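Local structure of 5'-tyrosyl-DNA phosphodiesterase (Caenorhabditis elegans, 4FVA) at residues 81-95 and 108-122. The protein belongs to the endonuclease/exonuclease/phosphatase family of the DNase I-like clan and carries a magnesium ion in a two-sheet fold. Residues are numbered along the deposited sequence; the frame is centred on the assembly and turned at random.
With EDO (1,2-ethanediol), chain H.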
loop_
_atom_site.group_PDB
_atom_site.type_symbol
_atom_site.label_atom_id
_atom_site.label_comp_id
_atom_site.label_asym_id
_atom_site.label_seq_id
_atom_site.Cartn_x
_atom_site.Cartn_y
_atom_site.Cartn_z
ATOM N N THR A 81 -4.535 1.734 -8.936
ATOM C CA THR A 81 -4.433 1.179 -7.594
ATOM C C THR A 81 -5.773 0.612 -7.134
ATOM O O THR A 81 -6.798 0.812 -7.788
ATOM C CB THR A 81 -3.925 2.218 -6.582
ATOM O OG1 THR A 81 -4.860 3.296 -6.496
ATOM C CG2 THR A 81 -2.569 2.763 -7.027
ATOM N N ALA A 82 -5.768 -0.095 -6.012
ATOM C CA ALA A 82 -7.014 -0.607 -5.462
ATOM C C ALA A 82 -6.962 -0.554 -3.941
ATOM O O ALA A 82 -5.888 -0.683 -3.339
ATOM C CB ALA A 82 -7.278 -2.034 -5.947
ATOM N N ILE A 83 -8.130 -0.380 -3.328
ATOM C CA ILE A 83 -8.258 -0.524 -1.887
ATOM C C ILE A 83 -9.342 -1.565 -1.655
ATOM O O ILE A 83 -10.455 -1.432 -2.184
ATOM C CB ILE A 83 -8.644 0.817 -1.209
ATOM C CG1 ILE A 83 -7.586 1.894 -1.516
ATOM C CG2 ILE A 83 -8.822 0.638 0.322
ATOM C CD1 ILE A 83 -7.904 3.253 -0.919
ATOM N N LEU A 84 -9.010 -2.609 -0.904
ATOM C CA LEU A 84 -9.986 -3.641 -0.561
ATOM C C LEU A 84 -10.240 -3.578 0.930
ATOM O O LEU A 84 -9.289 -3.535 1.723
ATOM C CB LEU A 84 -9.491 -5.041 -0.950
ATOM C CG LEU A 84 -9.299 -5.378 -2.435
ATOM C CD1 LEU A 84 -8.045 -4.698 -3.019
ATOM C CD2 LEU A 84 -9.234 -6.890 -2.635
ATOM N N VAL A 85 -11.518 -3.590 1.308
ATOM C CA VAL A 85 -11.902 -3.553 2.708
ATOM C C VAL A 85 -12.913 -4.640 3.058
ATOM O O VAL A 85 -13.663 -5.118 2.208
ATOM C CB VAL A 85 -12.487 -2.183 3.121
ATOM C CG1 VAL A 85 -11.433 -1.054 2.969
ATOM C CG2 VAL A 85 -13.744 -1.892 2.303
ATOM N N SER A 86 -12.921 -5.019 4.326
ATOM C CA SER A 86 -13.940 -5.911 4.853
ATOM C C SER A 86 -15.338 -5.458 4.427
ATOM O O SER A 86 -15.581 -4.265 4.238
ATOM C CB SER A 86 -13.854 -5.921 6.379
ATOM O OG SER A 86 -14.998 -6.543 6.924
ATOM N N LYS A 87 -16.250 -6.406 4.242
ATOM C CA LYS A 87 -17.627 -6.049 3.892
ATOM C C LYS A 87 -18.311 -5.297 5.027
ATOM O O LYS A 87 -19.361 -4.684 4.832
ATOM C CB LYS A 87 -18.438 -7.280 3.480
ATOM C CG LYS A 87 -18.071 -7.768 2.098
ATOM C CD LYS A 87 -18.450 -9.202 1.889
ATOM C CE LYS A 87 -18.292 -9.563 0.422
ATOM N NZ LYS A 87 -18.939 -8.533 -0.431
ATOM N N MET A 88 -17.703 -5.348 6.212
ATOM C CA MET A 88 -18.202 -4.613 7.373
ATOM C C MET A 88 -17.785 -3.139 7.363
ATOM O O MET A 88 -18.281 -2.337 8.165
ATOM C CB MET A 88 -17.753 -5.281 8.672
ATOM C CG MET A 88 -18.736 -6.295 9.227
ATOM S SD MET A 88 -18.094 -7.063 10.736
ATOM C CE MET A 88 -16.791 -5.920 11.201
ATOM N N PHE A 89 -16.849 -2.794 6.485
ATOM C CA PHE A 89 -16.428 -1.406 6.339
ATOM C C PHE A 89 -17.567 -0.633 5.663
ATOM O O PHE A 89 -17.982 -0.961 4.551
ATOM C CB PHE A 89 -15.139 -1.361 5.509
ATOM C CG PHE A 89 -14.398 -0.056 5.572
ATOM C CD1 PHE A 89 -14.770 1.018 4.784
ATOM C CD2 PHE A 89 -13.317 0.088 6.425
ATOM C CE1 PHE A 89 -14.068 2.215 4.822
ATOM C CE2 PHE A 89 -12.601 1.295 6.483
ATOM C CZ PHE A 89 -12.976 2.356 5.682
ATOM N N ASP A 90 -18.075 0.386 6.345
ATOM C CA ASP A 90 -19.153 1.209 5.806
ATOM C C ASP A 90 -18.537 2.387 5.065
ATOM O O ASP A 90 -17.974 3.292 5.686
ATOM C CB ASP A 90 -20.073 1.677 6.944
ATOM C CG ASP A 90 -21.325 2.402 6.444
ATOM O OD1 ASP A 90 -21.777 2.142 5.303
ATOM O OD2 ASP A 90 -21.878 3.214 7.218
ATOM N N VAL A 91 -18.632 2.371 3.736
ATOM C CA VAL A 91 -17.982 3.389 2.913
ATOM C C VAL A 91 -18.828 4.663 2.877
ATOM O O VAL A 91 -20.040 4.605 2.650
ATOM C CB VAL A 91 -17.719 2.903 1.458
ATOM C CG1 VAL A 91 -17.135 4.036 0.583
ATOM C CG2 VAL A 91 -16.798 1.658 1.433
ATOM N N GLU A 92 -18.190 5.801 3.136
ATOM C CA GLU A 92 -18.868 7.095 3.057
ATOM C C GLU A 92 -18.472 7.848 1.772
ATOM O O GLU A 92 -19.318 8.459 1.116
ATOM C CB GLU A 92 -18.560 7.949 4.288
ATOM C CG GLU A 92 -19.279 9.294 4.287
ATOM C CD GLU A 92 -20.780 9.161 4.541
ATOM O OE1 GLU A 92 -21.173 8.342 5.404
ATOM O OE2 GLU A 92 -21.565 9.872 3.873
ATOM N N LYS A 93 -17.189 7.796 1.418
ATOM C CA LYS A 93 -16.678 8.471 0.213
ATOM C C LYS A 93 -15.560 7.680 -0.454
ATOM O O LYS A 93 -14.736 7.072 0.229
ATOM C CB LYS A 93 -16.092 9.851 0.539
ATOM C CG LYS A 93 -17.053 10.931 1.000
ATOM C CD LYS A 93 -16.294 12.263 1.028
ATOM C CE LYS A 93 -17.102 13.366 1.681
ATOM N NZ LYS A 93 -17.312 13.109 3.133
ATOM N N HIS A 94 -15.507 7.723 -1.782
ATOM C CA HIS A 94 -14.345 7.213 -2.490
ATOM C C HIS A 94 -13.892 8.323 -3.408
ATOM O O HIS A 94 -14.580 8.624 -4.376
ATOM C CB HIS A 94 -14.674 5.955 -3.295
ATOM C CG HIS A 94 -13.499 5.388 -4.035
ATOM N ND1 HIS A 94 -13.622 4.741 -5.245
ATOM C CD2 HIS A 94 -12.174 5.386 -3.740
ATOM C CE1 HIS A 94 -12.428 4.343 -5.656
ATOM N NE2 HIS A 94 -11.532 4.721 -4.763
ATOM N N ASP A 95 -12.715 8.886 -3.140
ATOM C CA ASP A 95 -12.226 10.023 -3.916
ATOM C C ASP A 95 -10.890 9.667 -4.541
ATOM O O ASP A 95 -10.027 9.105 -3.878
ATOM C CB ASP A 95 -12.046 11.237 -3.009
ATOM C CG ASP A 95 -13.376 11.766 -2.454
ATOM O OD1 ASP A 95 -14.449 11.386 -2.966
ATOM O OD2 ASP A 95 -13.345 12.537 -1.471
ATOM N N LEU A 108 -3.965 10.010 -5.691
ATOM C CA LEU A 108 -4.135 9.717 -4.272
ATOM C C LEU A 108 -5.543 9.186 -4.158
ATOM O O LEU A 108 -6.515 9.918 -4.379
ATOM C CB LEU A 108 -3.955 10.977 -3.427
ATOM C CG LEU A 108 -4.116 10.828 -1.915
ATOM C CD1 LEU A 108 -3.174 9.757 -1.411
ATOM C CD2 LEU A 108 -3.801 12.163 -1.240
ATOM N N GLN A 109 -5.647 7.900 -3.841
ATOM C CA GLN A 109 -6.941 7.226 -3.737
ATOM C C GLN A 109 -7.378 7.240 -2.282
ATOM O O GLN A 109 -6.676 6.708 -1.416
ATOM C CB GLN A 109 -6.840 5.782 -4.248
ATOM C CG GLN A 109 -8.163 4.995 -4.189
ATOM C CD GLN A 109 -8.005 3.564 -4.645
ATOM O OE1 GLN A 109 -6.897 3.016 -4.603
ATOM N NE2 GLN A 109 -9.109 2.940 -5.074
ATOM N N ILE A 110 -8.535 7.841 -2.006
ATOM C CA ILE A 110 -8.981 8.009 -0.625
ATOM C C ILE A 110 -10.301 7.310 -0.403
ATOM O O ILE A 110 -11.281 7.595 -1.101
ATOM C CB ILE A 110 -9.120 9.506 -0.245
ATOM C CG1 ILE A 110 -7.775 10.214 -0.403
ATOM C CG2 ILE A 110 -9.558 9.669 1.205
ATOM C CD1 ILE A 110 -7.860 11.749 -0.231
ATOM N N LEU A 111 -10.323 6.363 0.531
ATOM C CA LEU A 111 -11.585 5.736 0.905
ATOM C C LEU A 111 -11.846 6.095 2.358
ATOM O O LEU A 111 -11.034 5.805 3.243
ATOM C CB LEU A 111 -11.536 4.214 0.729
ATOM C CG LEU A 111 -12.868 3.446 0.760
ATOM C CD1 LEU A 111 -13.671 3.705 -0.530
ATOM C CD2 LEU A 111 -12.666 1.941 0.968
ATOM N N GLU A 112 -12.987 6.734 2.586
ATOM C CA GLU A 112 -13.403 7.177 3.910
ATOM C C GLU A 112 -14.600 6.341 4.340
ATOM O O GLU A 112 -15.530 6.127 3.547
ATOM C CB GLU A 112 -13.801 8.661 3.867
ATOM C CG GLU A 112 -14.411 9.183 5.158
ATOM C CD GLU A 112 -15.005 10.576 5.007
ATOM O OE1 GLU A 112 -14.623 11.310 4.066
ATOM O OE2 GLU A 112 -15.896 10.918 5.812
ATOM N N GLY A 113 -14.591 5.873 5.584
ATOM C CA GLY A 113 -15.717 5.108 6.077
ATOM C C GLY A 113 -15.566 4.880 7.557
ATOM O O GLY A 113 -14.955 5.675 8.265
ATOM N N SER A 114 -16.148 3.799 8.039
ATOM C CA SER A 114 -15.971 3.419 9.428
ATOM C C SER A 114 -16.126 1.915 9.573
ATOM O O SER A 114 -16.811 1.268 8.766
ATOM C CB SER A 114 -16.948 4.168 10.332
ATOM O OG SER A 114 -18.267 3.737 10.106
ATOM N N ILE A 115 -15.460 1.358 10.575
ATOM C CA ILE A 115 -15.651 -0.044 10.919
ATOM C C ILE A 115 -15.991 -0.010 12.383
ATOM O O ILE A 115 -15.206 0.493 13.198
ATOM C CB ILE A 115 -14.427 -0.939 10.673
ATOM C CG1 ILE A 115 -13.257 -0.132 10.121
ATOM C CG2 ILE A 115 -14.797 -2.136 9.763
ATOM C CD1 ILE A 115 -11.941 -0.883 10.172
ATOM N N GLY A 116 -17.170 -0.530 12.704
ATOM C CA GLY A 116 -17.725 -0.377 14.029
ATOM C C GLY A 116 -18.050 1.096 14.192
ATOM O O GLY A 116 -18.680 1.705 13.319
ATOM N N GLY A 117 -17.619 1.676 15.303
ATOM C CA GLY A 117 -17.868 3.080 15.555
ATOM C C GLY A 117 -16.688 3.953 15.179
ATOM O O GLY A 117 -16.710 5.167 15.388
ATOM N N LEU A 118 -15.653 3.347 14.608
ATOM C CA LEU A 118 -14.429 4.097 14.387
ATOM C C LEU A 118 -14.312 4.648 12.970
ATOM O O LEU A 118 -14.401 3.912 11.983
ATOM C CB LEU A 118 -13.232 3.217 14.736
ATOM C CG LEU A 118 -11.892 3.925 14.789
ATOM C CD1 LEU A 118 -12.092 5.228 15.520
ATOM C CD2 LEU A 118 -10.915 3.055 15.556
ATOM N N LYS A 119 -14.151 5.964 12.883
ATOM C CA LYS A 119 -13.960 6.641 11.609
ATOM C C LYS A 119 -12.599 6.247 11.061
ATOM O O LYS A 119 -11.613 6.239 11.801
ATOM C CB LYS A 119 -14.040 8.154 11.795
ATOM C CG LYS A 119 -14.104 8.937 10.508
ATOM C CD LYS A 119 -15.509 8.867 9.896
ATOM C CE LYS A 119 -15.643 9.761 8.671
ATOM N NZ LYS A 119 -17.034 9.765 8.146
ATOM N N VAL A 120 -12.545 5.895 9.775
ATOM C CA VAL A 120 -11.292 5.458 9.161
ATOM C C VAL A 120 -11.090 6.126 7.814
ATOM O O VAL A 120 -11.997 6.115 6.987
ATOM C CB VAL A 120 -11.262 3.932 8.945
ATOM C CG1 VAL A 120 -9.926 3.522 8.358
ATOM C CG2 VAL A 120 -11.521 3.201 10.248
ATOM N N PHE A 121 -9.917 6.721 7.610
ATOM C CA PHE A 121 -9.517 7.245 6.301
ATOM C C PHE A 121 -8.383 6.394 5.745
ATOM O O PHE A 121 -7.395 6.131 6.438
ATOM C CB PHE A 121 -9.084 8.717 6.389
ATOM C CG PHE A 121 -10.221 9.674 6.655
ATOM C CD1 PHE A 121 -10.705 9.861 7.946
ATOM C CD2 PHE A 121 -10.781 10.413 5.607
ATOM C CE1 PHE A 121 -11.763 10.756 8.193
ATOM C CE2 PHE A 121 -11.819 11.309 5.834
ATOM C CZ PHE A 121 -12.315 11.479 7.135
ATOM N N LEU A 122 -8.537 5.961 4.497
ATOM C CA LEU A 122 -7.542 5.134 3.830
ATOM C C LEU A 122 -7.033 5.915 2.637
ATOM O O LEU A 122 -7.822 6.283 1.764
ATOM C CB LEU A 122 -8.165 3.813 3.357
ATOM C CG LEU A 122 -8.843 2.971 4.448
ATOM C CD1 LEU A 122 -9.429 1.665 3.898
ATOM C CD2 LEU A 122 -7.836 2.704 5.557
HETATM C C1 EDO H . -11.665 -10.576 5.264
HETATM O O1 EDO H . -12.893 -10.825 4.572
HETATM C C2 EDO H . -11.856 -9.384 6.192
HETATM O O2 EDO H . -13.248 -9.239 6.499
HETATM O O HOH W 1 -14.578 14.038 4.427
#
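The F89 ring is wedged between two layers of strand: V85 CG1 lies over one face and the backbone N of S114 over the other, each offset toward the rim, while V120 CG1 meets the edge in plane. With CG anti to the backbone N (chi1 -165°), the ring swings in against G113, whose CA sits 3.6 Å from F89 CE1; here glycine leaves room for the ring. I115 and L122 close in obliquely, L122 CD1 also reaching V85 CG1 at 3.5 Å, and V85 meets L111 tip to tip. At the other end, H94 takes Q109 CG at its ring edge and accepts a nearly straight bond from Q109 NE2 to H94 NE2 (3.0 Å, 165°), tilted from the ring plane but within the amide plane. Q109 OE1 receives T81 OG1 at 2.8 Å from above the carbonyl plane, and NE2 also binds Y71 O, so both ends of this buried amide are held and its flip is settled.

Strands 90-95 and 108-115 pair antiparallel, with a classic beta bulge: E112 O accepts from both E92 N (2.7 Å) and K93 N (3.2 Å). On the face away from F89, the extended E112 side chain takes K119 NZ on the anti lone pair of OE2 (2.8 Å), and K93 NZ bridges more weakly to OE1, helped by a water; the two lysines probably stabilise the carboxylate's negative charge.

Strand 80-86 belongs to one sheet and the hairpin 90-98/107-115 to the other, so the S86-F89 turn carries the chain between the two sheets of the family's alpha/beta sandwich. Y71 of strand 68-72 packs edge-to-face with H94 and touches V91 and L111, whereas I110 and L108 face helix 134-154 on the outer side.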